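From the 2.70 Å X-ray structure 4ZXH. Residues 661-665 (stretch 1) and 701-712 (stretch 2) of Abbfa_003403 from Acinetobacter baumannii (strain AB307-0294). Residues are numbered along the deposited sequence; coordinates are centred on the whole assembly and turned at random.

Stretch 1 661-665: TQLLA
Stretch 2, residues 701-712: QLVDYLNAKSIN

Residues 662-665 form a strand that runs nearly antiparallel to the helix that enters the second stretch at Gln-701 from earlier in the chain, their axes 163° apart and 10.6 Å at closest approach. The helix is held by regular i to i-4 backbone bonds, from Tyr-705 N to Gln-701 O (3.1 Å) through Lys-709 N to Tyr-705 O (3.1 Å); a weak one joins Ser-710 N to Leu-706 O (3.5 Å). Ser-710 then leaves helical geometry with positive phi (51/46), and Ile-711 turns extended (-65/143), bringing its CA within 5.1 Å of Gln-662 CA.

The assigned hydrogen bonds across the contact both use the backbone of Gln-662 (-125/106), whose N and O are satisfied by Asn-712. Gln-662 N donates to Asn-712 OD1 at a short 2.5 Å (154°), while Asn-712 N donates to Gln-662 O at 2.8 Å and almost linearly (171°). The p rotamer of Asn-712 (chi1 70°, chi2 -18°) brings its amide back to the strand. Ile-711 CA adds a CA-H...O contact to Gln-662 O (3.5 Å). Thr-661 OG1 is satisfied elsewhere in the structure.

The rest of the strand face toward the helix is filled by Leu-664 (t, p), which makes only apolar contacts: CD2 meets Leu-702 CD1 (3.6 Å) and Leu-706 CD2 (3.8 Å), CD1 approaches Tyr-705 CE2 obliquely (3.7 Å), and CB packs on Ile-711 CG1 (3.8 Å). Leu-663 points away.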

# COMPACT_ATOMS: atom_id res chain seq x y z
N THR A 661 -29.50 35.63 10.15
CA THR A 661 -29.26 34.23 9.83
C THR A 661 -30.34 33.67 8.92
O THR A 661 -31.52 33.74 9.23
CB THR A 661 -29.21 33.34 11.08
OG1 THR A 661 -28.14 33.74 11.93
CG2 THR A 661 -28.99 31.91 10.67
N GLN A 662 -29.92 33.11 7.78
CA GLN A 662 -30.85 32.43 6.91
C GLN A 662 -30.37 31.01 6.64
O GLN A 662 -29.42 30.78 5.89
CB GLN A 662 -31.05 33.21 5.61
CG GLN A 662 -31.83 34.49 5.84
CD GLN A 662 -32.29 35.16 4.56
OE1 GLN A 662 -31.62 35.09 3.53
NE2 GLN A 662 -33.45 35.80 4.62
N LEU A 663 -31.05 30.06 7.27
CA LEU A 663 -30.63 28.66 7.25
C LEU A 663 -31.49 27.84 6.31
O LEU A 663 -32.72 27.90 6.37
CB LEU A 663 -30.70 28.08 8.66
CG LEU A 663 -29.99 26.75 8.94
CD1 LEU A 663 -29.59 26.75 10.38
CD2 LEU A 663 -30.87 25.54 8.63
N LEU A 664 -30.84 27.05 5.45
CA LEU A 664 -31.58 26.17 4.55
C LEU A 664 -31.72 24.78 5.15
O LEU A 664 -30.76 24.00 5.16
CB LEU A 664 -30.91 26.08 3.19
CG LEU A 664 -31.72 25.29 2.17
CD1 LEU A 664 -33.03 26.01 1.87
CD2 LEU A 664 -30.93 25.07 0.88
N ALA A 665 -32.91 24.49 5.66
CA ALA A 665 -33.21 23.19 6.24
C ALA A 665 -33.58 22.14 5.17
O ALA A 665 -34.62 22.24 4.51
CB ALA A 665 -34.31 23.33 7.24
N GLN A 701 -31.18 21.89 -9.04
CA GLN A 701 -32.30 22.57 -8.43
C GLN A 701 -31.91 23.17 -7.07
O GLN A 701 -32.45 24.21 -6.67
CB GLN A 701 -33.47 21.60 -8.29
CG GLN A 701 -34.82 22.26 -8.48
CD GLN A 701 -35.90 21.23 -8.73
OE1 GLN A 701 -35.62 20.13 -9.22
NE2 GLN A 701 -37.14 21.57 -8.38
N LEU A 702 -30.95 22.55 -6.38
CA LEU A 702 -30.46 23.06 -5.10
C LEU A 702 -29.47 24.20 -5.29
O LEU A 702 -29.43 25.12 -4.48
CB LEU A 702 -29.83 21.95 -4.26
CG LEU A 702 -29.36 22.33 -2.85
CD1 LEU A 702 -30.50 22.93 -2.03
CD2 LEU A 702 -28.79 21.14 -2.12
N VAL A 703 -28.66 24.14 -6.35
CA VAL A 703 -27.80 25.27 -6.69
C VAL A 703 -28.64 26.52 -6.94
O VAL A 703 -28.26 27.62 -6.53
CB VAL A 703 -26.93 24.98 -7.93
CG1 VAL A 703 -26.19 26.24 -8.35
CG2 VAL A 703 -25.93 23.87 -7.64
N ASP A 704 -29.78 26.35 -7.59
CA ASP A 704 -30.63 27.49 -7.94
C ASP A 704 -31.35 28.05 -6.72
O ASP A 704 -31.48 29.27 -6.58
CB ASP A 704 -31.65 27.11 -9.02
CG ASP A 704 -31.02 26.95 -10.40
OD1 ASP A 704 -29.85 27.36 -10.59
OD2 ASP A 704 -31.71 26.42 -11.29
N TYR A 705 -31.82 27.16 -5.85
CA TYR A 705 -32.53 27.60 -4.65
C TYR A 705 -31.55 28.35 -3.74
O TYR A 705 -31.95 29.28 -3.04
CB TYR A 705 -33.15 26.42 -3.91
CG TYR A 705 -34.25 26.80 -2.92
CD1 TYR A 705 -35.59 26.63 -3.24
CD2 TYR A 705 -33.93 27.37 -1.68
CE1 TYR A 705 -36.60 26.98 -2.34
CE2 TYR A 705 -34.93 27.74 -0.78
CZ TYR A 705 -36.26 27.54 -1.11
OH TYR A 705 -37.25 27.90 -0.22
N LEU A 706 -30.28 27.96 -3.77
CA LEU A 706 -29.25 28.57 -2.93
C LEU A 706 -28.89 29.98 -3.40
O LEU A 706 -28.93 30.92 -2.60
CB LEU A 706 -27.99 27.71 -2.89
CG LEU A 706 -27.95 26.51 -1.93
CD1 LEU A 706 -26.74 25.65 -2.23
CD2 LEU A 706 -27.93 26.95 -0.48
N ASN A 707 -28.51 30.10 -4.67
CA ASN A 707 -28.15 31.40 -5.27
C ASN A 707 -29.25 32.42 -5.12
O ASN A 707 -29.00 33.62 -5.00
CB ASN A 707 -27.82 31.25 -6.77
CG ASN A 707 -26.42 30.69 -7.02
OD1 ASN A 707 -26.23 29.83 -7.87
ND2 ASN A 707 -25.44 31.20 -6.28
N ALA A 708 -30.48 31.93 -5.11
CA ALA A 708 -31.65 32.78 -4.96
C ALA A 708 -31.82 33.26 -3.52
O ALA A 708 -31.68 34.44 -3.24
CB ALA A 708 -32.90 32.04 -5.43
N LYS A 709 -32.11 32.33 -2.62
CA LYS A 709 -32.58 32.70 -1.28
C LYS A 709 -31.51 33.23 -0.31
O LYS A 709 -31.80 33.37 0.88
CB LYS A 709 -33.30 31.49 -0.65
N SER A 710 -30.30 33.54 -0.80
CA SER A 710 -29.23 34.14 0.01
C SER A 710 -28.91 33.43 1.35
O SER A 710 -28.74 34.09 2.39
CB SER A 710 -29.57 35.61 0.31
OG SER A 710 -29.45 36.42 -0.85
N ILE A 711 -28.80 32.11 1.31
CA ILE A 711 -28.53 31.27 2.49
C ILE A 711 -27.16 31.51 3.12
O ILE A 711 -26.18 31.74 2.40
CB ILE A 711 -28.65 29.79 2.09
CG1 ILE A 711 -30.09 29.48 1.66
CG2 ILE A 711 -28.20 28.87 3.19
CD1 ILE A 711 -31.13 29.87 2.70
N ASN A 712 -27.08 31.45 4.45
CA ASN A 712 -25.78 31.60 5.13
C ASN A 712 -25.48 30.55 6.22
O ASN A 712 -24.48 30.65 6.94
CB ASN A 712 -25.65 33.02 5.71
CG ASN A 712 -26.57 33.27 6.88
OD1 ASN A 712 -27.54 32.55 7.08
ND2 ASN A 712 -26.29 34.32 7.64